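PDB 4QYT: uncharacterized protein C22E12.03c from Schizosaccharomyces pombe, which converts methylglyoxal to D-lactate in a single glutathione-independent step and helps protect the cell against reactive oxygen species. Local coordinates for residues N157-Q162 and L172-Q177. Residues are numbered along the deposited sequence; the frame is centred on the assembly and turned at random. Where two conformers were deposited one is given.
Sequences NLITSQ and LKLLEQ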
ATOM      1  N   ASN A 157      -3.585   9.418  22.812  1.00 12.35           N
ATOM      2  CA  ASN A 157      -4.028   8.308  21.957  1.00 11.22           C
ATOM      3  C   ASN A 157      -4.104   8.716  20.489  1.00 10.92           C
ATOM      4  O   ASN A 157      -4.825   8.084  19.725  1.00 11.60           O
ATOM      5  CB  ASN A 157      -5.388   7.782  22.441  1.00 11.49           C
ATOM      6  CG  ASN A 157      -6.488   8.814  22.358  1.00 10.29           C
ATOM      7  OD1 ASN A 157      -6.242  10.026  22.299  1.00 12.39           O
ATOM      8  ND2 ASN A 157      -7.721   8.321  22.330  1.00 10.91           N
ATOM      9  N   LEU A 158      -3.254   9.682  20.119  1.00 11.77           N
ATOM     10  CA  LEU A 158      -3.157  10.185  18.745  1.00 11.46           C
ATOM     11  C   LEU A 158      -1.808   9.752  18.162  1.00 12.35           C
ATOM     12  O   LEU A 158      -0.743  10.150  18.674  1.00 13.27           O
ATOM     13  CB  LEU A 158      -3.248  11.698  18.724  1.00 12.84           C
ATOM     14  CG  LEU A 158      -3.040  12.352  17.341  1.00 13.44           C
ATOM     15  CD1 LEU A 158      -4.105  11.924  16.343  1.00 13.90           C
ATOM     16  CD2 LEU A 158      -2.943  13.865  17.473  1.00 17.07           C
ATOM     17  N   ILE A 159      -1.876   8.976  17.095  0.59 11.19           N
ATOM     18  CA  ILE A 159      -0.716   8.586  16.328  0.59 11.13           C
ATOM     19  C   ILE A 159      -0.724   9.423  15.043  0.59 10.27           C
ATOM     20  O   ILE A 159      -1.709   9.414  14.294  0.59  9.27           O
ATOM     21  CB  ILE A 159      -0.816   7.082  15.970  0.59  9.69           C
ATOM     22  CG1 ILE A 159      -0.743   6.189  17.226  0.59 12.47           C
ATOM     23  CG2 ILE A 159       0.282   6.696  14.980  0.59 11.44           C
ATOM     24  CD1 ILE A 159      -1.982   6.110  18.106  0.59 12.55           C
ATOM     25  N   THR A 160       0.404  10.087  14.765  1.00 12.06           N
ATOM     26  CA  THR A 160       0.581  10.783  13.492  1.00 12.67           C
ATOM     27  C   THR A 160       1.857  10.320  12.798  1.00 12.59           C
ATOM     28  O   THR A 160       2.758   9.764  13.431  1.00 14.36           O
ATOM     29  CB  THR A 160       0.539  12.315  13.669  1.00 14.69           C
ATOM     30  OG1 THR A 160       1.585  12.754  14.538  1.00 16.42           O
ATOM     31  CG2 THR A 160      -0.803  12.785  14.134  1.00 14.44           C
ATOM     32  N   SER A 161       1.872  10.438  11.473  1.00 12.46           N
ATOM     33  CA  SER A 161       2.971   9.917  10.680  1.00 12.95           C
ATOM     34  C   SER A 161       3.126  10.671   9.369  1.00 14.35           C
ATOM     35  O   SER A 161       2.283  11.452   8.999  1.00 13.64           O
ATOM     36  CB  SER A 161       2.737   8.441  10.448  1.00 12.29           C
ATOM     37  OG  SER A 161       3.803   7.746   9.875  1.00 12.90           O
ATOM     38  N   GLN A 162       4.282  10.524   8.733  1.00 14.85           N
ATOM     39  CA  GLN A 162       4.716  11.473   7.715  1.00 14.48           C
ATOM     40  C   GLN A 162       4.206  11.222   6.294  1.00 14.03           C
ATOM     41  O   GLN A 162       3.864  12.179   5.586  1.00 19.60           O
ATOM     42  CB  GLN A 162       6.241  11.521   7.688  1.00 16.85           C
ATOM     43  CG  GLN A 162       6.825  12.087   8.983  1.00 18.73           C
ATOM     44  CD  GLN A 162       8.303  12.340   8.904  1.00 22.41           C
ATOM     45  OE1 GLN A 162       9.086  11.442   8.599  1.00 27.87           O
ATOM     46  NE2 GLN A 162       8.702  13.582   9.181  1.00 25.44           N
ATOM     47  N   LEU A 172       1.679  -0.205  12.111  1.00  9.85           N
ATOM     48  CA  LEU A 172       2.220  -0.988  13.204  1.00 10.17           C
ATOM     49  C   LEU A 172       2.062  -0.258  14.543  1.00 10.21           C
ATOM     50  O   LEU A 172       1.752  -0.918  15.571  1.00 11.67           O
ATOM     51  CB  LEU A 172       3.683  -1.348  12.956  1.00 10.35           C
ATOM     52  CG  LEU A 172       3.912  -2.474  11.982  1.00 11.24           C
ATOM     53  CD1 LEU A 172       5.378  -2.492  11.541  1.00 13.30           C
ATOM     54  CD2 LEU A 172       3.481  -3.815  12.551  1.00 13.48           C
ATOM     55  N   LYS A 173       2.323   1.043  14.566  0.78 11.18           N
ATOM     56  CA  LYS A 173       2.189   1.800  15.816  0.78 11.40           C
ATOM     57  C   LYS A 173       0.752   1.696  16.345  0.78 10.63           C
ATOM     58  O   LYS A 173       0.526   1.485  17.541  0.78 11.89           O
ATOM     59  CB  LYS A 173       2.620   3.256  15.621  0.78 12.14           C
ATOM     60  CG  LYS A 173       2.816   4.016  16.926  0.78 15.05           C
ATOM     61  CD  LYS A 173       4.052   3.569  17.707  0.78 16.92           C
ATOM     62  CE  LYS A 173       4.314   4.490  18.879  0.78 21.01           C
ATOM     63  NZ  LYS A 173       5.566   4.141  19.593  0.78 24.21           N
ATOM     64  N   LEU A 174      -0.229   1.824  15.447  1.00  9.91           N
ATOM     65  CA  LEU A 174      -1.628   1.650  15.832  1.00  9.86           C
ATOM     66  C   LEU A 174      -1.879   0.266  16.395  1.00 10.07           C
ATOM     67  O   LEU A 174      -2.447   0.101  17.471  1.00 11.81           O
ATOM     68  CB  LEU A 174      -2.531   1.950  14.643  1.00  9.75           C
ATOM     69  CG  LEU A 174      -2.640   3.436  14.277  1.00  9.72           C
ATOM     70  CD1 LEU A 174      -3.073   3.539  12.822  1.00 11.23           C
ATOM     71  CD2 LEU A 174      -3.614   4.140  15.201  1.00 10.88           C
ATOM     72  N   LEU A 175      -1.442  -0.757  15.677  1.00 10.68           N
ATOM     73  CA  LEU A 175      -1.629  -2.111  16.116  1.00 10.48           C
ATOM     74  C   LEU A 175      -1.006  -2.382  17.492  1.00 11.41           C
ATOM     75  O   LEU A 175      -1.593  -3.064  18.333  1.00 13.37           O
ATOM     76  CB  LEU A 175      -1.003  -3.091  15.094  1.00 11.12           C
ATOM     77  CG  LEU A 175      -1.174  -4.567  15.461  1.00 11.70           C
ATOM     78  CD1 LEU A 175      -2.631  -4.991  15.517  1.00 12.99           C
ATOM     79  CD2 LEU A 175      -0.375  -5.438  14.517  1.00 12.44           C
ATOM     80  N   GLU A 176       0.166  -1.808  17.713  1.00 12.03           N
ATOM     81  CA  GLU A 176       0.903  -2.003  18.955  1.00 13.26           C
ATOM     82  C   GLU A 176       0.101  -1.541  20.157  1.00 14.45           C
ATOM     83  O   GLU A 176       0.303  -2.068  21.263  1.00 16.97           O
ATOM     84  CB  GLU A 176       2.231  -1.223  18.886  1.00 15.24           C
ATOM     85  CG  GLU A 176       3.199  -1.646  19.975  1.00 20.67           C
ATOM     86  CD  GLU A 176       4.540  -0.958  19.900  1.00 25.43           C
ATOM     87  OE1 GLU A 176       4.678  -0.000  19.116  1.00 20.30           O
ATOM     88  OE2 GLU A 176       5.508  -1.543  20.452  1.00 37.23           O
ATOM     89  N   GLN A 177      -0.791  -0.567  19.986  1.00 13.94           N
ATOM     90  CA  GLN A 177      -1.566  -0.074  21.120  1.00 14.43           C
ATOM     91  C   GLN A 177      -2.644  -1.032  21.573  1.00 15.17           C
ATOM     92  O   GLN A 177      -3.122  -0.912  22.700  1.00 18.58           O
ATOM     93  CB  GLN A 177      -2.213   1.277  20.791  1.00 14.89           C
ATOM     94  CG  GLN A 177      -1.276   2.339  20.251  1.00 14.75           C
ATOM     95  CD  GLN A 177       0.061   2.391  20.984  1.00 16.68           C
ATOM     96  OE1 GLN A 177       1.121   2.362  20.350  1.00 19.21           O
ATOM     97  NE2 GLN A 177       0.031   2.668  22.240  1.00 18.06           N
TER
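I159 lays its ethyl branch over the CD2 methyl of L174, and this apolar overlap, with CD1 of I159 3.9 Å from CD2 of L174, is the closest approach between the side chains of strand 158-161 and the helix segment 172-177. That single methyl faces the whole CB-CG1-CD1 edge of the isoleucine, 4.1 Å from CB of I159. CG1 stands anti to the carbonyl carbon (chi1 -66°) and carries CD1 toward L174 and Q177, while CG of K173 lies equally near CG1 and CG2 of I159, 4.2 Å from each, at the fork of the two branches. Only the aliphatic root of the lysine takes part: its chain bends at chi2 (71°) and takes the charged end away from the strand. Further along the helix, CG of Q177 reaches CD1 of I159 at 4.4 Å, a looser touch. The example illustrates how a helix is seated on a sheet in an alpha/beta sandwich by the apolar parts of side chains, here a leucine with the aliphatic carbons of a lysine and a glutamine; the axes of strand 158-161 and segment 172-177 run nearly antiparallel (163°), 9.3 Å apart at closest approach. In this DJ-1/PfpI fold I159 also touches L154 of strand 152-155, and K173 rests on V152 of the same strand. Q177 packs on W109 of strand 109-112, while L172 and L175 turn to helix 181-190, placing helix 167-178 between that helix and the sheet.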